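PDB 3VIU: phosphoribosylformylglycinamidine synthase 2 from Thermus thermophilus, which belongs to the PurM-like AIR synthase-related proteins, carries the N- and C-terminal family domains twice in one chain, and binds ADP and magnesium. Local coordinates for residues 168-173 / 528-533; 258-263 / 305-310. All coordinates share one frame; numbering follows the deposited sequence.

Interaction 1 (168-173 / 528-533); sequences RENPLV and NESGGK
Asn170 lies opposite Asn528, and Glu169 opposite Ser530, where the loop leading into strand 172-182 passes the 529-530 strand in the opposite direction. The CA atoms of Asn170 and Asn528 are 5.9 Å apart, and no backbone hydrogen bond joins the segments, so side chains carry the contact. Ser530 to Lys533 form a type I' turn with Gly531 and Gly532 at its corners, closing a tight hairpin through reciprocal backbone bonds between Ser530 and Lys533. The Asn170 amide is stacked over the Asn528-Glu529 peptide with a tilt of about 30°; its ND2 is 3.1 Å from Glu529 N, a meeting of two donors and no hydrogen bond. Instead ND2 donates to a water at 3.1 Å, and this water donates to Asn528 OD1, modelled at 2.5 Å, probably too short. The Asn528 amide is fixed in rotation by its ND2, which bonds Ser525 OG and Leu489 O. Lys533 is fully extended, with CG anti to the backbone N (chi1 -177°), and crosses the bent Glu169 chain at about a right angle. Its NZ makes a salt bridge of 3.2 Å to Glu169 OE1, nearly in line with the C-O bond, and also bonds Glu165 O. The like charge of Arg168 is close, its NE 3.8 Å from Lys533 NZ, but that guanidinium has its own salt bridge to Glu131. Ser530 OG lies beside CB and CG of Glu169. Leu172 is backbone-bonded to Arg125 of strand 116-126, Pro171 packs on Leu137 of helix 132-152, and Asn528 rests on helix 88-93. The hairpin of the second PurM-N-like domain thus docks on the loop at the N-terminal end of strand 172-182, an inner strand of the first sheet.

Interaction 2 (258-263 / 305-310); sequences QDMGAA and QERMVL
Gln258 and Val309 form an antiparallel hydrogen-bonded pair, in which each backbone N-H meets the other residue's carbonyl. Gln258 N donates to Val309 O at 2.9 Å, almost straight at 173° although tilted from the carbonyl plane; Val309 N returns a bond of 2.7 Å to Gln258 O. Asp259 and Met308 make the next, non-hydrogen-bonded pair, and beyond it the strands part: Met260 N reaches Arg307 O only weakly, at 3.4 Å. A water bridges the widening gap, donating to Met260 O and accepting from Arg307 N, each at 2.8 Å, and so extends the ladder past the weak bond. Asp259 O, not used in its pair, accepts from Ser268 OG of helix 264-275. Both methionines are selenomethionine. On one face of the sheet, the selenium of Met308 lies against Asp259, 3.8 Å from its CB, while Met308 also packs on Met111 and Leu241. On the other, Val309 CB sits over Gln258 CB, and its CG2 approaches Met260 CG at 3.9 Å, the two side chains crossing at about a right angle. The Met260 chain passes Arg307 at a slant, its SE 3.9 Å from Arg307 CB, and its methyl is modelled over one guanidinium face, doubtfully close. All three guanidinium nitrogens of this buried arginine donate to oxygens: NE to Ser304 O, NH1 to Thr204 OG1 and NH2 to Ser302 O. These uncharged acceptors fix the orientation of the group and would probably help to stabilise its charge. Because the pairing is through backbone and water, the Asp259 side chain takes no part in it; its end leads away from strand 307-312, and Asp259 lines the ADP pocket, touching the nucleotide.

After the N-terminal helices, the chain builds the sheet of the first PurM-N-like domain, entering strand 172-182 through the loop of interaction 1. It then forms the C-terminal domain that follows, where strand 254-259 leads into 258-263, later met by 305-310; helix 264-275 and strand 279-283 lie in the loop that interaction 2 closes. Only at 528-533, within the second PurM-N-like domain, does interaction 1 close its far longer loop, so interaction 2 is nested inside it. The two do not touch: their centres are 28 Å apart and their nearest atoms about 13 Å. Interaction 1 joins two domains, whereas interaction 2 sets an edge strand within one.

Interaction 1 (168-173 / 528-533)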
loop_
_atom_site.group_PDB
_atom_site.type_symbol
_atom_site.label_atom_id
_atom_site.label_comp_id
_atom_site.label_asym_id
_atom_site.label_seq_id
_atom_site.Cartn_x
_atom_site.Cartn_y
_atom_site.Cartn_z
ATOM N N ARG A 168 -9.467 -17.238 0.004
ATOM C CA ARG A 168 -9.286 -18.472 -0.758
ATOM C C ARG A 168 -9.581 -18.269 -2.253
ATOM O O ARG A 168 -8.748 -18.595 -3.093
ATOM C CB ARG A 168 -10.189 -19.582 -0.203
ATOM C CG ARG A 168 -9.884 -20.980 -0.741
ATOM C CD ARG A 168 -11.045 -21.946 -0.493
ATOM N NE ARG A 168 -11.604 -21.808 0.853
ATOM C CZ ARG A 168 -10.955 -22.131 1.966
ATOM N NH1 ARG A 168 -11.528 -21.968 3.147
ATOM N NH2 ARG A 168 -9.732 -22.626 1.890
ATOM N N GLU A 169 -10.751 -17.724 -2.577
ATOM C CA GLU A 169 -11.139 -17.496 -3.974
ATOM C C GLU A 169 -10.554 -16.263 -4.630
ATOM O O GLU A 169 -10.253 -16.270 -5.821
ATOM C CB GLU A 169 -12.661 -17.429 -4.112
ATOM C CG GLU A 169 -13.298 -18.776 -4.287
ATOM C CD GLU A 169 -12.884 -19.729 -3.202
ATOM O OE1 GLU A 169 -13.106 -19.406 -2.014
ATOM O OE2 GLU A 169 -12.331 -20.798 -3.533
ATOM N N ASN A 170 -10.405 -15.192 -3.868
ATOM C CA ASN A 170 -9.861 -13.968 -4.433
ATOM C C ASN A 170 -8.662 -13.465 -3.643
ATOM O O ASN A 170 -8.816 -12.742 -2.662
ATOM C CB ASN A 170 -10.944 -12.888 -4.473
ATOM C CG ASN A 170 -12.202 -13.344 -5.205
ATOM O OD1 ASN A 170 -12.947 -14.197 -4.720
ATOM N ND2 ASN A 170 -12.436 -12.778 -6.383
ATOM N N PRO A 171 -7.444 -13.852 -4.055
ATOM C CA PRO A 171 -6.267 -13.385 -3.327
ATOM C C PRO A 171 -6.029 -11.902 -3.616
ATOM O O PRO A 171 -6.597 -11.340 -4.561
ATOM C CB PRO A 171 -5.157 -14.284 -3.869
ATOM C CG PRO A 171 -5.581 -14.502 -5.286
ATOM C CD PRO A 171 -7.059 -14.775 -5.138
ATOM N N LEU A 172 -5.202 -11.262 -2.803
ATOM C CA LEU A 172 -4.917 -9.857 -3.018
ATOM C C LEU A 172 -3.429 -9.612 -3.148
ATOM O O LEU A 172 -2.623 -10.185 -2.417
ATOM C CB LEU A 172 -5.460 -9.006 -1.868
ATOM C CG LEU A 172 -6.965 -8.960 -1.600
ATOM C CD1 LEU A 172 -7.226 -7.961 -0.491
ATOM C CD2 LEU A 172 -7.724 -8.562 -2.857
ATOM N N VAL A 173 -3.071 -8.758 -4.092
ATOM C CA VAL A 173 -1.683 -8.396 -4.300
ATOM C C VAL A 173 -1.633 -6.902 -4.581
ATOM O O VAL A 173 -2.007 -6.446 -5.666
ATOM C CB VAL A 173 -1.062 -9.157 -5.482
ATOM C CG1 VAL A 173 0.409 -8.786 -5.609
ATOM C CG2 VAL A 173 -1.232 -10.659 -5.282
ATOM N N ASN A 528 -14.108 -8.180 -5.753
ATOM C CA ASN A 528 -13.228 -9.248 -5.300
ATOM C C ASN A 528 -14.074 -10.242 -4.522
ATOM O O ASN A 528 -14.080 -10.248 -3.296
ATOM C CB ASN A 528 -12.108 -8.690 -4.418
ATOM C CG ASN A 528 -11.093 -7.899 -5.213
ATOM O OD1 ASN A 528 -10.333 -8.467 -5.988
ATOM N ND2 ASN A 528 -11.086 -6.579 -5.037
ATOM N N GLU A 529 -14.818 -11.060 -5.258
ATOM C CA GLU A 529 -15.674 -12.072 -4.662
ATOM C C GLU A 529 -16.089 -13.062 -5.733
ATOM O O GLU A 529 -16.038 -12.765 -6.926
ATOM C CB GLU A 529 -16.929 -11.436 -4.041
ATOM C CG GLU A 529 -17.965 -10.935 -5.043
ATOM C CD GLU A 529 -19.222 -10.383 -4.370
ATOM O OE1 GLU A 529 -19.106 -9.390 -3.624
ATOM O OE2 GLU A 529 -20.324 -10.939 -4.581
ATOM N N SER A 530 -16.492 -14.247 -5.298
ATOM C CA SER A 530 -16.951 -15.275 -6.213
ATOM C C SER A 530 -17.967 -16.152 -5.491
ATOM O O SER A 530 -17.764 -16.539 -4.336
ATOM C CB SER A 530 -15.776 -16.117 -6.699
ATOM O OG SER A 530 -15.185 -16.814 -5.624
ATOM N N GLY A 531 -19.071 -16.442 -6.171
ATOM C CA GLY A 531 -20.106 -17.271 -5.583
ATOM C C GLY A 531 -20.726 -16.687 -4.327
ATOM O O GLY A 531 -21.054 -17.419 -3.395
ATOM N N GLY A 532 -20.897 -15.370 -4.293
ATOM C CA GLY A 532 -21.490 -14.754 -3.122
ATOM C C GLY A 532 -20.538 -14.674 -1.939
ATOM O O GLY A 532 -20.915 -14.192 -0.871
ATOM N N LYS A 533 -19.311 -15.162 -2.108
ATOM C CA LYS A 533 -18.328 -15.090 -1.025
ATOM C C LYS A 533 -17.475 -13.831 -1.200
ATOM O O LYS A 533 -16.749 -13.699 -2.180
ATOM C CB LYS A 533 -17.417 -16.320 -1.025
ATOM C CG LYS A 533 -16.427 -16.315 0.130
ATOM C CD LYS A 533 -15.452 -17.468 0.049
ATOM C CE LYS A 533 -14.418 -17.378 1.150
ATOM N NZ LYS A 533 -13.425 -18.470 1.058
HETATM O O HOH W 1 -10.046 -10.827 -6.823
#

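Interaction 2 (258-263 / 305-310)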
loop_
_atom_site.group_PDB
_atom_site.type_symbol
_atom_site.label_atom_id
_atom_site.label_comp_id
_atom_site.label_asym_id
_atom_site.label_seq_id
_atom_site.Cartn_x
_atom_site.Cartn_y
_atom_site.Cartn_z
ATOM N N GLN A 258 3.261 10.923 -18.489
ATOM C CA GLN A 258 2.204 9.972 -18.191
ATOM C C GLN A 258 2.666 8.557 -18.463
ATOM O O GLN A 258 3.321 8.286 -19.470
ATOM C CB GLN A 258 0.970 10.254 -19.052
ATOM C CG GLN A 258 -0.130 10.984 -18.335
ATOM C CD GLN A 258 -0.549 10.268 -17.070
ATOM O OE1 GLN A 258 -1.009 9.129 -17.110
ATOM N NE2 GLN A 258 -0.382 10.929 -15.939
ATOM N N ASP A 259 2.338 7.649 -17.556
ATOM C CA ASP A 259 2.695 6.260 -17.758
ATOM C C ASP A 259 1.485 5.626 -18.402
ATOM O O ASP A 259 0.368 6.137 -18.303
ATOM C CB ASP A 259 3.003 5.556 -16.433
ATOM C CG ASP A 259 1.897 5.721 -15.415
ATOM O OD1 ASP A 259 1.666 6.870 -14.977
ATOM O OD2 ASP A 259 1.260 4.709 -15.052
HETATM N N MSE A 260 1.710 4.513 -19.076
HETATM C CA MSE A 260 0.620 3.820 -19.716
HETATM C C MSE A 260 0.341 2.543 -18.949
HETATM O O MSE A 260 1.242 1.746 -18.690
HETATM C CB MSE A 260 0.976 3.539 -21.173
HETATM C CG MSE A 260 1.160 4.825 -21.955
HETATM SE SE MSE A 260 1.444 4.552 -23.822
HETATM C CE MSE A 260 0.039 3.280 -24.136
ATOM N N GLY A 261 -0.911 2.377 -18.552
ATOM C CA GLY A 261 -1.289 1.196 -17.810
ATOM C C GLY A 261 -2.595 0.683 -18.355
ATOM O O GLY A 261 -2.717 0.410 -19.548
ATOM N N ALA A 262 -3.577 0.557 -17.477
ATOM C CA ALA A 262 -4.887 0.084 -17.876
ATOM C C ALA A 262 -5.435 1.032 -18.938
ATOM O O ALA A 262 -5.440 2.248 -18.742
ATOM C CB ALA A 262 -5.813 0.052 -16.668
ATOM N N ALA A 263 -5.880 0.467 -20.058
ATOM C CA ALA A 263 -6.447 1.248 -21.155
ATOM C C ALA A 263 -5.368 1.921 -22.007
ATOM O O ALA A 263 -5.668 2.770 -22.847
ATOM C CB ALA A 263 -7.427 2.292 -20.604
ATOM N N GLN A 305 3.507 -3.499 -21.340
ATOM C CA GLN A 305 4.330 -2.946 -20.268
ATOM C C GLN A 305 5.432 -2.003 -20.729
ATOM O O GLN A 305 5.742 -1.913 -21.920
ATOM C CB GLN A 305 4.963 -4.074 -19.452
ATOM C CG GLN A 305 3.976 -5.060 -18.854
ATOM C CD GLN A 305 3.053 -4.419 -17.843
ATOM O OE1 GLN A 305 3.500 -3.785 -16.891
ATOM N NE2 GLN A 305 1.756 -4.590 -18.044
ATOM N N GLU A 306 6.024 -1.327 -19.746
ATOM C CA GLU A 306 7.100 -0.355 -19.933
ATOM C C GLU A 306 6.941 0.630 -21.085
ATOM O O GLU A 306 7.834 0.772 -21.925
ATOM C CB GLU A 306 8.472 -1.047 -20.037
ATOM C CG GLU A 306 8.444 -2.509 -20.392
ATOM C CD GLU A 306 8.196 -3.419 -19.197
ATOM O OE1 GLU A 306 7.927 -4.613 -19.437
ATOM O OE2 GLU A 306 8.273 -2.962 -18.035
ATOM N N ARG A 307 5.801 1.313 -21.116
ATOM C CA ARG A 307 5.536 2.326 -22.133
ATOM C C ARG A 307 5.343 3.646 -21.393
ATOM O O ARG A 307 4.764 3.678 -20.304
ATOM C CB ARG A 307 4.298 1.975 -22.956
ATOM C CG ARG A 307 4.545 0.905 -24.003
ATOM C CD ARG A 307 3.308 0.717 -24.845
ATOM N NE ARG A 307 2.159 0.373 -24.013
ATOM C CZ ARG A 307 0.899 0.384 -24.436
ATOM N NH1 ARG A 307 0.616 0.723 -25.688
ATOM N NH2 ARG A 307 -0.078 0.063 -23.600
HETATM N N MSE A 308 5.826 4.730 -21.989
HETATM C CA MSE A 308 5.757 6.034 -21.346
HETATM C C MSE A 308 5.414 7.170 -22.314
HETATM O O MSE A 308 5.894 7.209 -23.449
HETATM C CB MSE A 308 7.113 6.318 -20.684
HETATM C CG MSE A 308 7.086 7.311 -19.541
HETATM SE SE MSE A 308 6.399 6.506 -17.904
HETATM C CE MSE A 308 8.084 6.056 -17.043
ATOM N N VAL A 309 4.585 8.099 -21.849
ATOM C CA VAL A 309 4.193 9.266 -22.629
ATOM C C VAL A 309 4.922 10.491 -22.056
ATOM O O VAL A 309 4.927 10.693 -20.841
ATOM C CB VAL A 309 2.665 9.503 -22.536
ATOM C CG1 VAL A 309 2.311 10.870 -23.082
ATOM C CG2 VAL A 309 1.929 8.429 -23.320
ATOM N N LEU A 310 5.549 11.292 -22.916
ATOM C CA LEU A 310 6.249 12.488 -22.447
ATOM C C LEU A 310 5.954 13.714 -23.309
ATOM O O LEU A 310 5.869 13.622 -24.533
ATOM C CB LEU A 310 7.762 12.247 -22.387
ATOM C CG LEU A 310 8.229 11.056 -21.547
ATOM C CD1 LEU A 310 8.202 9.811 -22.403
ATOM C CD2 LEU A 310 9.628 11.291 -21.029
HETATM O O HOH W 2 3.461 0.394 -19.824
#